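Long-range contacts in putative secreted lipase (Streptomyces sp. W007, PDB 5H6B), which probably hydrolyses the ester bonds of triacylglycerols as a secreted, thermostable lipase of the alpha/beta-hydrolase superfamily: residues H36-N41 / F73-L77; F61-Q67 / Q86-F90; N116-F121 / F176-T181; A135-T141 / D200-T204; K148-F152 / S230-A234. All coordinates share one frame; numbering follows the deposited sequence.

Contact 1. Residues H36-N41 / F73-L77; sequences HGTFGN and FFHGL. With ZN (zinc ion), chain C.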
# COMPACT_ATOMS: atom_id res chain seq x y z
N HIS A 36 -3.24 -4.18 -1.51
CA HIS A 36 -3.08 -4.05 -2.97
C HIS A 36 -3.66 -2.76 -3.54
O HIS A 36 -4.35 -2.04 -2.87
CB HIS A 36 -3.73 -5.25 -3.69
CG HIS A 36 -5.19 -5.35 -3.48
ND1 HIS A 36 -6.09 -4.49 -4.07
CD2 HIS A 36 -5.91 -6.19 -2.70
CE1 HIS A 36 -7.31 -4.81 -3.67
NE2 HIS A 36 -7.23 -5.84 -2.84
N GLY A 37 -3.47 -2.55 -4.83
CA GLY A 37 -3.92 -1.37 -5.53
C GLY A 37 -5.18 -1.64 -6.31
O GLY A 37 -5.87 -2.66 -6.09
N THR A 38 -5.50 -0.70 -7.18
CA THR A 38 -6.71 -0.78 -7.98
C THR A 38 -6.56 -1.92 -8.96
O THR A 38 -5.50 -2.10 -9.54
CB THR A 38 -6.98 0.56 -8.71
OG1 THR A 38 -7.00 1.62 -7.75
CG2 THR A 38 -8.30 0.53 -9.43
N PHE A 39 -7.61 -2.71 -9.12
CA PHE A 39 -7.60 -3.91 -9.98
C PHE A 39 -6.70 -5.05 -9.49
O PHE A 39 -6.41 -5.95 -10.27
CB PHE A 39 -7.22 -3.63 -11.45
CG PHE A 39 -7.91 -2.45 -12.05
CD1 PHE A 39 -9.28 -2.30 -11.97
CD2 PHE A 39 -7.18 -1.50 -12.76
CE1 PHE A 39 -9.92 -1.23 -12.57
CE2 PHE A 39 -7.81 -0.41 -13.35
CZ PHE A 39 -9.19 -0.28 -13.26
N GLY A 40 -6.28 -5.02 -8.23
CA GLY A 40 -5.37 -6.01 -7.69
C GLY A 40 -6.08 -6.92 -6.72
O GLY A 40 -7.27 -6.73 -6.43
N ASN A 41 -5.34 -7.89 -6.21
CA ASN A 41 -5.84 -8.78 -5.16
C ASN A 41 -4.73 -9.15 -4.19
O ASN A 41 -3.55 -8.77 -4.37
CB ASN A 41 -6.48 -10.03 -5.80
CG ASN A 41 -5.49 -10.82 -6.62
OD1 ASN A 41 -4.51 -11.32 -6.08
ND2 ASN A 41 -5.72 -10.92 -7.92
N PHE A 73 -10.53 -11.50 -9.25
CA PHE A 73 -9.16 -11.06 -9.50
C PHE A 73 -8.90 -9.55 -9.40
O PHE A 73 -7.85 -9.18 -8.92
CB PHE A 73 -8.61 -11.62 -10.81
CG PHE A 73 -8.67 -13.12 -10.89
CD1 PHE A 73 -7.91 -13.89 -10.02
CD2 PHE A 73 -9.48 -13.75 -11.84
CE1 PHE A 73 -7.96 -15.28 -10.08
CE2 PHE A 73 -9.54 -15.14 -11.90
CZ PHE A 73 -8.77 -15.90 -11.03
N PHE A 74 -9.83 -8.70 -9.84
CA PHE A 74 -9.62 -7.26 -9.99
C PHE A 74 -10.45 -6.49 -8.96
O PHE A 74 -11.64 -6.23 -9.18
CB PHE A 74 -9.99 -6.79 -11.39
CG PHE A 74 -9.41 -7.64 -12.50
CD1 PHE A 74 -8.04 -7.65 -12.73
CD2 PHE A 74 -10.23 -8.42 -13.31
CE1 PHE A 74 -7.49 -8.42 -13.76
CE2 PHE A 74 -9.70 -9.19 -14.34
CZ PHE A 74 -8.33 -9.18 -14.58
N HIS A 75 -9.82 -6.14 -7.83
CA HIS A 75 -10.53 -5.49 -6.71
C HIS A 75 -10.16 -4.01 -6.59
O HIS A 75 -9.69 -3.42 -7.56
CB HIS A 75 -10.29 -6.27 -5.42
CG HIS A 75 -10.42 -7.75 -5.59
ND1 HIS A 75 -11.45 -8.31 -6.29
CD2 HIS A 75 -9.68 -8.78 -5.12
CE1 HIS A 75 -11.34 -9.63 -6.26
NE2 HIS A 75 -10.27 -9.93 -5.56
N GLY A 76 -10.40 -3.40 -5.43
CA GLY A 76 -10.29 -1.95 -5.29
C GLY A 76 -11.33 -1.19 -6.08
O GLY A 76 -11.07 -0.06 -6.49
N LEU A 77 -12.50 -1.80 -6.29
CA LEU A 77 -13.55 -1.20 -7.10
C LEU A 77 -14.75 -0.66 -6.34
O LEU A 77 -15.43 0.23 -6.84
CB LEU A 77 -14.04 -2.21 -8.14
CG LEU A 77 -13.00 -2.71 -9.12
CD1 LEU A 77 -13.68 -3.63 -10.12
CD2 LEU A 77 -12.30 -1.55 -9.83
ZN ZN C . -9.85 -11.81 -4.60

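Contact 2. Residues F61-Q67 / Q86-F90; sequences FSLDYGQ and QLDVF. With ZN (zinc ion), chain C.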
# COMPACT_ATOMS: atom_id res chain seq x y z
N PHE A 61 0.77 -10.81 5.98
CA PHE A 61 -0.64 -11.04 5.71
C PHE A 61 -1.08 -10.09 4.61
O PHE A 61 -0.54 -8.98 4.51
CB PHE A 61 -1.48 -10.79 6.96
CG PHE A 61 -1.21 -11.77 8.07
CD1 PHE A 61 -0.14 -11.57 8.94
CD2 PHE A 61 -2.00 -12.91 8.22
CE1 PHE A 61 0.13 -12.48 9.94
CE2 PHE A 61 -1.73 -13.83 9.22
CZ PHE A 61 -0.67 -13.61 10.09
N SER A 62 -2.02 -10.53 3.77
CA SER A 62 -2.52 -9.71 2.67
C SER A 62 -4.01 -9.90 2.51
O SER A 62 -4.47 -11.03 2.52
CB SER A 62 -1.80 -10.08 1.38
OG SER A 62 -2.10 -11.42 1.01
N LEU A 63 -4.75 -8.81 2.37
CA LEU A 63 -6.22 -8.87 2.25
C LEU A 63 -6.70 -8.55 0.86
O LEU A 63 -6.03 -7.83 0.10
CB LEU A 63 -6.89 -7.88 3.21
CG LEU A 63 -7.15 -6.42 2.77
CD1 LEU A 63 -8.08 -5.68 3.72
CD2 LEU A 63 -5.84 -5.65 2.61
N ASP A 64 -7.91 -9.01 0.57
CA ASP A 64 -8.69 -8.57 -0.57
C ASP A 64 -9.63 -7.47 -0.10
O ASP A 64 -10.20 -7.61 0.95
CB ASP A 64 -9.55 -9.73 -1.09
CG ASP A 64 -8.96 -10.43 -2.30
OD1 ASP A 64 -7.83 -10.13 -2.74
OD2 ASP A 64 -9.68 -11.27 -2.85
N TYR A 65 -9.87 -6.43 -0.89
CA TYR A 65 -10.74 -5.31 -0.47
C TYR A 65 -11.35 -4.70 -1.72
O TYR A 65 -10.72 -4.75 -2.76
CB TYR A 65 -9.96 -4.24 0.35
CG TYR A 65 -9.05 -3.32 -0.44
CD1 TYR A 65 -9.56 -2.23 -1.15
CD2 TYR A 65 -7.68 -3.52 -0.47
CE1 TYR A 65 -8.74 -1.39 -1.88
CE2 TYR A 65 -6.84 -2.68 -1.20
CZ TYR A 65 -7.38 -1.61 -1.90
OH TYR A 65 -6.59 -0.75 -2.64
N GLY A 66 -12.56 -4.15 -1.63
CA GLY A 66 -13.19 -3.46 -2.74
C GLY A 66 -13.65 -4.41 -3.83
O GLY A 66 -13.75 -4.01 -5.00
N GLN A 67 -13.94 -5.67 -3.47
CA GLN A 67 -14.43 -6.63 -4.45
C GLN A 67 -15.77 -6.18 -5.02
O GLN A 67 -16.57 -5.63 -4.30
CB GLN A 67 -14.60 -8.02 -3.86
CG GLN A 67 -13.33 -8.61 -3.29
CD GLN A 67 -13.28 -8.49 -1.78
OE1 GLN A 67 -13.51 -7.40 -1.23
NE2 GLN A 67 -12.98 -9.59 -1.10
N GLN A 86 -13.13 -2.85 5.69
CA GLN A 86 -12.59 -4.23 5.51
C GLN A 86 -11.18 -4.35 6.08
O GLN A 86 -10.82 -5.37 6.70
CB GLN A 86 -12.56 -4.62 4.04
CG GLN A 86 -13.91 -4.76 3.38
CD GLN A 86 -13.77 -5.02 1.90
OE1 GLN A 86 -13.55 -4.10 1.11
NE2 GLN A 86 -13.88 -6.27 1.52
N LEU A 87 -10.37 -3.32 5.85
CA LEU A 87 -9.01 -3.25 6.38
C LEU A 87 -9.02 -3.26 7.91
O LEU A 87 -8.22 -3.97 8.53
CB LEU A 87 -8.30 -1.99 5.84
CG LEU A 87 -6.91 -1.67 6.39
CD1 LEU A 87 -5.93 -2.78 6.04
CD2 LEU A 87 -6.41 -0.32 5.89
N ASP A 88 -9.93 -2.47 8.48
CA ASP A 88 -10.17 -2.43 9.94
C ASP A 88 -10.38 -3.82 10.53
O ASP A 88 -9.60 -4.25 11.41
CB ASP A 88 -11.36 -1.50 10.25
CG ASP A 88 -11.51 -1.17 11.74
OD1 ASP A 88 -10.77 -1.71 12.60
OD2 ASP A 88 -12.40 -0.34 12.02
N VAL A 89 -11.40 -4.53 10.03
CA VAL A 89 -11.69 -5.92 10.45
C VAL A 89 -10.47 -6.83 10.25
O VAL A 89 -10.12 -7.64 11.12
CB VAL A 89 -12.90 -6.50 9.66
CG1 VAL A 89 -13.03 -8.02 9.84
CG2 VAL A 89 -14.19 -5.81 10.08
N PHE A 90 -9.81 -6.69 9.10
CA PHE A 90 -8.65 -7.54 8.78
C PHE A 90 -7.47 -7.34 9.74
O PHE A 90 -6.85 -8.32 10.18
CB PHE A 90 -8.23 -7.35 7.32
CG PHE A 90 -7.20 -8.33 6.85
CD1 PHE A 90 -7.57 -9.56 6.35
CD2 PHE A 90 -5.84 -8.02 6.91
CE1 PHE A 90 -6.62 -10.47 5.91
CE2 PHE A 90 -4.88 -8.92 6.46
CZ PHE A 90 -5.28 -10.15 5.96
ZN ZN C . -9.85 -11.81 -4.60

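Contact 3. Residues N116-F121 / F176-T181; sequences NYYLKF and FITKLT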
# COMPACT_ATOMS: atom_id res chain seq x y z
N ASN A 116 -5.00 5.50 5.19
CA ASN A 116 -5.10 6.80 5.84
C ASN A 116 -6.53 7.12 6.30
O ASN A 116 -6.72 7.81 7.31
CB ASN A 116 -4.56 7.90 4.93
CG ASN A 116 -3.08 7.70 4.61
OD1 ASN A 116 -2.70 7.43 3.47
ND2 ASN A 116 -2.25 7.80 5.63
N TYR A 117 -7.52 6.58 5.59
CA TYR A 117 -8.91 6.66 6.04
C TYR A 117 -9.12 5.86 7.34
O TYR A 117 -9.78 6.32 8.28
CB TYR A 117 -9.85 6.15 4.95
CG TYR A 117 -11.30 6.54 5.17
CD1 TYR A 117 -12.12 5.81 6.01
CD2 TYR A 117 -11.83 7.66 4.54
CE1 TYR A 117 -13.44 6.18 6.23
CE2 TYR A 117 -13.15 8.03 4.74
CZ TYR A 117 -13.95 7.29 5.59
OH TYR A 117 -15.25 7.64 5.78
N TYR A 118 -8.56 4.65 7.37
CA TYR A 118 -8.62 3.79 8.56
C TYR A 118 -7.89 4.45 9.73
O TYR A 118 -8.42 4.48 10.84
CB TYR A 118 -8.03 2.43 8.20
CG TYR A 118 -7.58 1.51 9.31
CD1 TYR A 118 -8.49 0.92 10.19
CD2 TYR A 118 -6.24 1.15 9.43
CE1 TYR A 118 -8.07 0.06 11.18
CE2 TYR A 118 -5.82 0.28 10.41
CZ TYR A 118 -6.74 -0.26 11.29
OH TYR A 118 -6.29 -1.13 12.25
N LEU A 119 -6.71 5.00 9.47
CA LEU A 119 -5.93 5.70 10.49
C LEU A 119 -6.64 6.93 11.07
O LEU A 119 -6.58 7.16 12.27
CB LEU A 119 -4.57 6.15 9.95
CG LEU A 119 -3.58 5.05 9.59
CD1 LEU A 119 -2.34 5.70 9.03
CD2 LEU A 119 -3.26 4.16 10.79
N LYS A 120 -7.31 7.69 10.20
CA LYS A 120 -7.92 8.96 10.58
C LYS A 120 -9.32 8.84 11.16
O LYS A 120 -9.65 9.54 12.11
CB LYS A 120 -7.96 9.92 9.38
CG LYS A 120 -6.62 10.51 9.02
CD LYS A 120 -6.71 11.34 7.76
CE LYS A 120 -5.40 12.04 7.46
NZ LYS A 120 -5.46 12.82 6.19
N PHE A 121 -10.15 7.97 10.58
CA PHE A 121 -11.58 7.93 10.91
C PHE A 121 -12.09 6.65 11.58
O PHE A 121 -13.21 6.65 12.08
CB PHE A 121 -12.41 8.19 9.65
CG PHE A 121 -12.05 9.47 8.96
CD1 PHE A 121 -12.24 10.69 9.59
CD2 PHE A 121 -11.52 9.45 7.67
CE1 PHE A 121 -11.91 11.88 8.95
CE2 PHE A 121 -11.18 10.64 7.02
CZ PHE A 121 -11.37 11.86 7.67
N PHE A 176 -14.78 11.84 -1.49
CA PHE A 176 -13.92 10.99 -0.66
C PHE A 176 -12.54 11.63 -0.39
O PHE A 176 -12.09 11.65 0.76
CB PHE A 176 -13.71 9.61 -1.30
CG PHE A 176 -12.82 8.72 -0.47
CD1 PHE A 176 -13.33 8.07 0.64
CD2 PHE A 176 -11.47 8.59 -0.77
CE1 PHE A 176 -12.53 7.27 1.42
CE2 PHE A 176 -10.66 7.80 0.01
CZ PHE A 176 -11.18 7.14 1.11
N ILE A 177 -11.87 12.09 -1.44
CA ILE A 177 -10.54 12.69 -1.30
C ILE A 177 -10.64 13.98 -0.47
O ILE A 177 -9.82 14.19 0.44
CB ILE A 177 -9.87 12.92 -2.69
CG1 ILE A 177 -9.53 11.57 -3.34
CG2 ILE A 177 -8.62 13.79 -2.60
CD1 ILE A 177 -8.59 10.68 -2.54
N THR A 178 -11.66 14.80 -0.73
CA THR A 178 -11.93 16.01 0.07
C THR A 178 -12.02 15.71 1.58
O THR A 178 -11.36 16.35 2.39
CB THR A 178 -13.22 16.72 -0.42
OG1 THR A 178 -13.09 17.04 -1.81
CG2 THR A 178 -13.47 18.01 0.37
N LYS A 179 -12.81 14.71 1.94
CA LYS A 179 -12.94 14.30 3.34
C LYS A 179 -11.60 13.87 3.89
O LYS A 179 -11.17 14.36 4.94
CB LYS A 179 -13.94 13.16 3.50
CG LYS A 179 -14.00 12.59 4.92
CD LYS A 179 -15.26 11.77 5.17
CE LYS A 179 -15.17 11.11 6.54
NZ LYS A 179 -16.45 10.47 6.94
N LEU A 180 -10.94 12.95 3.18
CA LEU A 180 -9.69 12.35 3.64
C LEU A 180 -8.58 13.36 3.95
O LEU A 180 -7.85 13.18 4.93
CB LEU A 180 -9.17 11.33 2.62
CG LEU A 180 -7.88 10.55 2.94
CD1 LEU A 180 -8.03 9.66 4.18
CD2 LEU A 180 -7.51 9.73 1.71
N THR A 181 -8.46 14.39 3.11
CA THR A 181 -7.34 15.33 3.20
C THR A 181 -7.72 16.76 3.66
O THR A 181 -6.93 17.69 3.48
CB THR A 181 -6.62 15.41 1.84
OG1 THR A 181 -7.51 15.96 0.85
CG2 THR A 181 -6.12 14.02 1.41

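Contact 4. Residues A135-T141 / D200-T204; sequences APDNHGT and DQVVT. With ZN (zinc ion), chain D.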
# COMPACT_ATOMS: atom_id res chain seq x y z
N ALA A 135 3.93 4.14 -4.50
CA ALA A 135 3.15 4.89 -5.46
C ALA A 135 1.73 5.23 -4.98
O ALA A 135 0.79 5.11 -5.75
CB ALA A 135 3.13 4.18 -6.80
N PRO A 136 1.57 5.67 -3.72
CA PRO A 136 0.22 5.89 -3.20
C PRO A 136 -0.44 7.16 -3.75
O PRO A 136 0.23 8.20 -3.82
CB PRO A 136 0.46 6.03 -1.70
CG PRO A 136 1.81 6.69 -1.62
CD PRO A 136 2.60 6.15 -2.77
N ASP A 137 -1.71 7.10 -4.17
CA ASP A 137 -2.38 8.34 -4.62
C ASP A 137 -3.00 9.11 -3.46
O ASP A 137 -4.22 9.27 -3.35
CB ASP A 137 -3.39 8.09 -5.75
CG ASP A 137 -4.51 7.10 -5.39
OD1 ASP A 137 -4.37 6.22 -4.50
OD2 ASP A 137 -5.54 7.20 -6.07
N ASN A 138 -2.12 9.68 -2.62
CA ASN A 138 -2.54 10.24 -1.30
C ASN A 138 -3.43 11.49 -1.39
O ASN A 138 -4.16 11.79 -0.43
CB ASN A 138 -1.33 10.46 -0.38
CG ASN A 138 -0.92 9.18 0.36
OD1 ASN A 138 -1.76 8.52 0.95
ND2 ASN A 138 0.38 8.85 0.34
N HIS A 139 -3.34 12.21 -2.51
CA HIS A 139 -4.27 13.30 -2.83
C HIS A 139 -5.02 13.05 -4.14
O HIS A 139 -5.38 13.98 -4.85
CB HIS A 139 -3.53 14.64 -2.83
CG HIS A 139 -2.68 14.80 -1.63
ND1 HIS A 139 -1.40 14.32 -1.57
CD2 HIS A 139 -2.97 15.25 -0.39
CE1 HIS A 139 -0.91 14.53 -0.37
NE2 HIS A 139 -1.84 15.09 0.36
N GLY A 140 -5.27 11.78 -4.40
CA GLY A 140 -6.09 11.38 -5.51
C GLY A 140 -5.34 11.47 -6.80
O GLY A 140 -4.14 11.67 -6.80
N THR A 141 -6.08 11.32 -7.90
CA THR A 141 -5.54 11.29 -9.25
C THR A 141 -6.67 11.70 -10.22
O THR A 141 -7.62 12.36 -9.81
CB THR A 141 -4.96 9.89 -9.57
OG1 THR A 141 -4.42 9.87 -10.89
CG2 THR A 141 -6.03 8.77 -9.47
N ASP A 200 6.01 7.84 -12.93
CA ASP A 200 4.62 7.48 -12.67
C ASP A 200 3.71 8.13 -13.72
O ASP A 200 3.65 9.33 -13.84
CB ASP A 200 4.20 7.88 -11.27
CG ASP A 200 3.02 7.07 -10.76
OD1 ASP A 200 1.98 7.03 -11.47
OD2 ASP A 200 3.10 6.49 -9.63
N GLN A 201 2.98 7.29 -14.45
CA GLN A 201 2.03 7.73 -15.49
C GLN A 201 0.56 7.79 -15.03
O GLN A 201 -0.29 8.31 -15.75
CB GLN A 201 2.17 6.82 -16.72
CG GLN A 201 1.48 5.44 -16.68
CD GLN A 201 2.20 4.37 -15.85
OE1 GLN A 201 2.83 4.67 -14.82
NE2 GLN A 201 2.07 3.10 -16.28
N VAL A 202 0.27 7.23 -13.85
CA VAL A 202 -1.10 7.05 -13.33
C VAL A 202 -1.49 8.14 -12.33
O VAL A 202 -2.65 8.52 -12.27
CB VAL A 202 -1.23 5.69 -12.58
CG1 VAL A 202 -2.57 5.55 -11.84
CG2 VAL A 202 -1.01 4.53 -13.54
N VAL A 203 -0.52 8.58 -11.53
CA VAL A 203 -0.75 9.48 -10.39
C VAL A 203 0.24 10.61 -10.55
O VAL A 203 1.39 10.51 -10.10
CB VAL A 203 -0.49 8.78 -9.04
CG1 VAL A 203 -0.74 9.73 -7.89
CG2 VAL A 203 -1.33 7.51 -8.91
N THR A 204 -0.21 11.66 -11.22
CA THR A 204 0.62 12.81 -11.54
C THR A 204 -0.03 14.11 -11.05
O THR A 204 -1.25 14.18 -10.90
CB THR A 204 0.89 12.92 -13.05
OG1 THR A 204 -0.35 13.02 -13.75
CG2 THR A 204 1.67 11.71 -13.55
ZN ZN D . -1.78 16.59 2.05

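Contact 5. Residues K148-F152 / S230-A234; sequences KLLPF and SEHVA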
# COMPACT_ATOMS: atom_id res chain seq x y z
N LYS A 148 -4.80 4.52 -17.44
CA LYS A 148 -3.46 4.02 -17.76
C LYS A 148 -3.08 2.71 -17.06
O LYS A 148 -2.08 2.08 -17.44
CB LYS A 148 -2.41 5.11 -17.54
CG LYS A 148 -2.71 6.36 -18.37
CD LYS A 148 -1.45 7.11 -18.77
CE LYS A 148 -1.78 8.51 -19.29
NZ LYS A 148 -2.74 8.43 -20.43
N LEU A 149 -3.86 2.29 -16.06
CA LEU A 149 -3.77 0.92 -15.52
C LEU A 149 -4.32 -0.17 -16.45
O LEU A 149 -3.87 -1.31 -16.38
CB LEU A 149 -4.51 0.81 -14.19
CG LEU A 149 -3.99 1.59 -13.00
CD1 LEU A 149 -5.06 1.64 -11.90
CD2 LEU A 149 -2.67 1.00 -12.48
N LEU A 150 -5.28 0.17 -17.30
CA LEU A 150 -6.04 -0.83 -18.06
C LEU A 150 -5.20 -1.78 -18.93
O LEU A 150 -5.49 -2.98 -18.98
CB LEU A 150 -7.13 -0.16 -18.90
CG LEU A 150 -8.25 0.55 -18.13
CD1 LEU A 150 -9.19 1.17 -19.15
CD2 LEU A 150 -9.02 -0.38 -17.20
N PRO A 151 -4.13 -1.27 -19.57
CA PRO A 151 -3.32 -2.20 -20.36
C PRO A 151 -2.70 -3.36 -19.57
O PRO A 151 -2.33 -4.38 -20.17
CB PRO A 151 -2.23 -1.29 -20.94
CG PRO A 151 -2.86 0.07 -20.97
CD PRO A 151 -3.68 0.12 -19.72
N PHE A 152 -2.57 -3.20 -18.25
CA PHE A 152 -2.03 -4.23 -17.39
C PHE A 152 -3.11 -5.19 -16.92
O PHE A 152 -2.80 -6.30 -16.52
CB PHE A 152 -1.33 -3.60 -16.17
CG PHE A 152 -0.11 -2.80 -16.51
CD1 PHE A 152 1.13 -3.40 -16.56
CD2 PHE A 152 -0.20 -1.43 -16.79
CE1 PHE A 152 2.27 -2.68 -16.88
CE2 PHE A 152 0.93 -0.69 -17.12
CZ PHE A 152 2.17 -1.32 -17.15
N SER A 230 11.19 2.19 -13.32
CA SER A 230 9.87 1.63 -13.01
C SER A 230 8.78 2.68 -13.09
O SER A 230 8.96 3.80 -12.62
CB SER A 230 9.81 1.01 -11.61
OG SER A 230 10.45 -0.24 -11.59
N GLU A 231 7.66 2.31 -13.68
CA GLU A 231 6.45 3.13 -13.67
C GLU A 231 5.51 2.64 -12.55
O GLU A 231 5.95 1.93 -11.63
CB GLU A 231 5.81 3.19 -15.08
CG GLU A 231 5.54 1.86 -15.79
CD GLU A 231 4.69 0.91 -14.97
OE1 GLU A 231 5.24 -0.07 -14.40
OE2 GLU A 231 3.46 1.14 -14.87
N HIS A 232 4.25 3.02 -12.61
CA HIS A 232 3.33 2.87 -11.49
C HIS A 232 3.11 1.41 -11.07
O HIS A 232 3.08 1.11 -9.87
CB HIS A 232 2.00 3.54 -11.84
CG HIS A 232 1.02 3.54 -10.72
ND1 HIS A 232 1.05 4.47 -9.70
CD2 HIS A 232 -0.05 2.74 -10.48
CE1 HIS A 232 0.06 4.22 -8.86
NE2 HIS A 232 -0.63 3.19 -9.31
N VAL A 233 2.96 0.51 -12.04
CA VAL A 233 2.63 -0.86 -11.72
C VAL A 233 3.87 -1.62 -11.24
O VAL A 233 3.82 -2.28 -10.21
CB VAL A 233 1.90 -1.56 -12.90
CG1 VAL A 233 1.68 -3.05 -12.61
CG2 VAL A 233 0.56 -0.87 -13.13
N ALA A 234 4.96 -1.48 -11.99
CA ALA A 234 6.20 -2.17 -11.72
C ALA A 234 6.74 -1.91 -10.32
O ALA A 234 7.15 -2.85 -9.64
CB ALA A 234 7.25 -1.79 -12.76

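Contact 1. Residues H36-N41 / F73-L77
Phe39 N gives its hydrogen to His75 O at 2.7 Å, and His75 N returns one to Gly40 O at 3.0 Å, clasping a single residue of 73-77 through both of its backbone groups. A third bond comes from a side chain: Asn41 CG, set between its backbone N and carbonyl carbon (chi1 61°), helps turn the amide so that ND2 reaches Phe73 O at 2.9 Å, nearly straight (163°) and on a lone pair in the carbonyl plane. Asn41 OD1 is taken too, accepting from the backbone N of Ile43 and of Asp44. Within 36-41, a type II turn from Gly37 to Gly40 is closed by Gly40 N, and Gly37 O takes a second donor, His36 ND1, at 2.7 Å. Thr38 OG1 bonds Gln170 and Gln110. Leu77 CD2 lies 3.6 Å from Phe39 CE1, the side chains crossing at about a right angle. At Gly76, with positive phi, a CB would crowd Thr38 CA and Gly37 O. His36-Gly37, following strand 32-35, is placed like the His-Gly oxyanion-loop motif of lipases, consistent with Gly37 touching the probable nucleophile elbow. Two irregular loops are thus joined chiefly through backbone polar groups, with NE2 of His75 given to a zinc ion that Asp64 also holds.

Contact 2. Residues F61-Q67 / Q86-F90
Leu63 CB sits squarely over one face of the Phe90 ring, 3.5 Å from its centroid and 8° off the normal, a CH-pi contact. The same ring meets Phe61 CB at its edge, 3.9 Å from CE2. Beyond it, Leu63 CD1 runs on to Leu87 CA at 3.7 Å; with chi1 at 88° the leucine's CG lies between backbone N and carbonyl carbon, which helps turn CD1 toward Leu87. Toward the other end, Gln86 grips the loop with both ends of its amide. Its OE1 accepts from Gly66 N at 2.9 Å on a lone pair in the carbonyl plane, while NE2 donates almost straight to Gln67 OE1 at 3.0 Å, the amide planes being nearly coplanar; together these bonds fix its rotation. Farther out, Asp64 binds a zinc ion through OD2, with OD1 held by Ser42 N, and Tyr65 OH is bonded to His36 O. The short segments 61-63 and 86-90 run close to antiparallel (151°), 9.9 Å apart at closest approach. They belong to a beta-alpha-beta crossover of the alpha/beta-hydrolase sheet, helix 80-98 leading on to parallel strand 103-108. Phe90 also touches Val33 of strand 32-35, and Leu87 reaches Tyr118 of helix 115-121.

Contact 3. Residues N116-F121 / F176-T181
Leu180 supplies the apolar centre, its side chain entering as a knob among Asn116, Tyr117, Lys120 and Phe121, with CD1 3.4 Å from Tyr117 N. Among the rings, Tyr117 and Phe176 have planes only 17° apart, but they are slid so far that they barely overlap, and CD2 of Tyr117 comes 3.2 Å from CE1 of Phe176. Phe121 is sandwiched: Lys120 CB covers one face and Lys179 CE the opposite one, 3.9 Å from the centroid. Lys179 gets there with CG anti to its backbone N (chi1 174°) and the chain extended, which puts NZ farther out along the same normal, at 4.9 Å, a cation-pi contact. Among polar bonds, the extended Lys120 brings NZ to Leu180 O at 2.7 Å and also to Gly184 O, whereas the bond of Lys179 NZ to Tyr117 OH is weak at 3.3 Å. An alanine in place of Tyr117 is likely to open a gap beside Phe176 and leave Lys179 NZ without its hydroxyl partner. Segments 116-121 and 176-181 cross at 50°, with 10.5 Å between axes. Helix 115-121 is backed by strand 128-134 and helix 80-98, and Phe176 and Leu180 touch Met113 of helix 110-113.

Contact 4. Residues A135-T141 / D200-T204
Thr141 sets its OG1 opposite the backbone N, chi1 -179°, and this rotation delivers the hydroxyl to Val202 O at 2.6 Å, where it donates in the carbonyl plane. Val203, with CG1 likewise trans to its own N (-180°), spreads both methyls over Asp137: CG1 and CG2 each lie 3.8 Å from Asp137 CB. At the other end Ala135 CB rests 3.7 Å from Asp200 OD2. The carboxylate of Asp200 is fixed from its own loop, because OD1 accepts from Val202 N and Val203 N, both at 2.9 Å. The first comes nearly along the C-O axis and makes an Asx turn; the second arrives from above the carboxylate plane. That pair leaves OD2 directed to His232 ND1, with a weak further bond from Gln209. Asp137, the centre of an inverse gamma turn, accepts from Gln170 NE2 at OD2; nearby His139 binds a zinc ion with Asp185. Through the Thr141 bond and the Val203 methyls, the loop after strand 128-134 is joined to the loop after strand 191-196. An aspartate held in such a loop and bonded to a histidine is typical of the acid member of an alpha/beta-hydrolase triad, consistent with a Ser109-His232-Asp200 site.

Contact 5. Residues K148-F152 / S230-A234
Val233 lays its CG2 methyl over one face of the Phe152 ring, 3.9 Å from the centroid, a CH-pi contact. Followed outward, Val233 CB itself lies near CD1 and CE1 of the Phe152 ring. Its CG1 then approaches Phe152 CD1 at 4.0 Å, while CG2, besides covering the face, touches Leu149 CD2 at 3.8 Å. The same leucine methyl meets His232 CD2 at 3.7 Å, so Leu149 bridges the two residues. Phe152 is aimed across with chi1 at -66°, its CG trans to the carbonyl carbon, and the far end of the ring meets Glu231: CZ lies 3.6 Å from OE2, with ring and carboxylate planes 22° apart. Glu231 holds the N-cap position of helix 232-237. Bent at chi2 (56°), its chain folds back so that OE2 accepts from Val233 N at 2.9 Å and OE1 from Ala234 N at 2.8 Å; Gln201 NE2 adds another bond to OE2. A leucine in place of Glu231 would probably leave the amides of Val233 and Ala234 without their cap and Gln201 without this partner. The imidazole of His232 is bonded through NE2 to Ser109, which completes the probable catalytic relay. A division of labour follows: side-chain van der Waals contact, mostly apolar, joins the loop to the helix start, and the Glu231 carboxylate also touches the rim of the Phe152 ring, whereas the polar bonds serve the cap and the probable active site.

In the fold
Contacts 1, 2 and 4 are largely buried, though contact 1 has an exposed phenylalanine at its rim, whereas contacts 3 and 5 are partly exposed. Contacts 1 and 2 adjoin, the loops after strands 32-35 and 59-63 meeting there, and share one zinc ion, to which each lends a ligand. Contacts 4 and 5 meet at the probable triad. Contact 3, between helices, touches contact 2 through Tyr118 and contact 4 through Thr181. Chemistry differs with place: in contact 1 two of three bonds run backbone to backbone; in contact 4 the bond across is one hydroxyl to a carbonyl; contacts 2, 3 and 5 each set an aliphatic carbon over a phenylalanine face, and contact 3 adds a lysine-carbonyl bond.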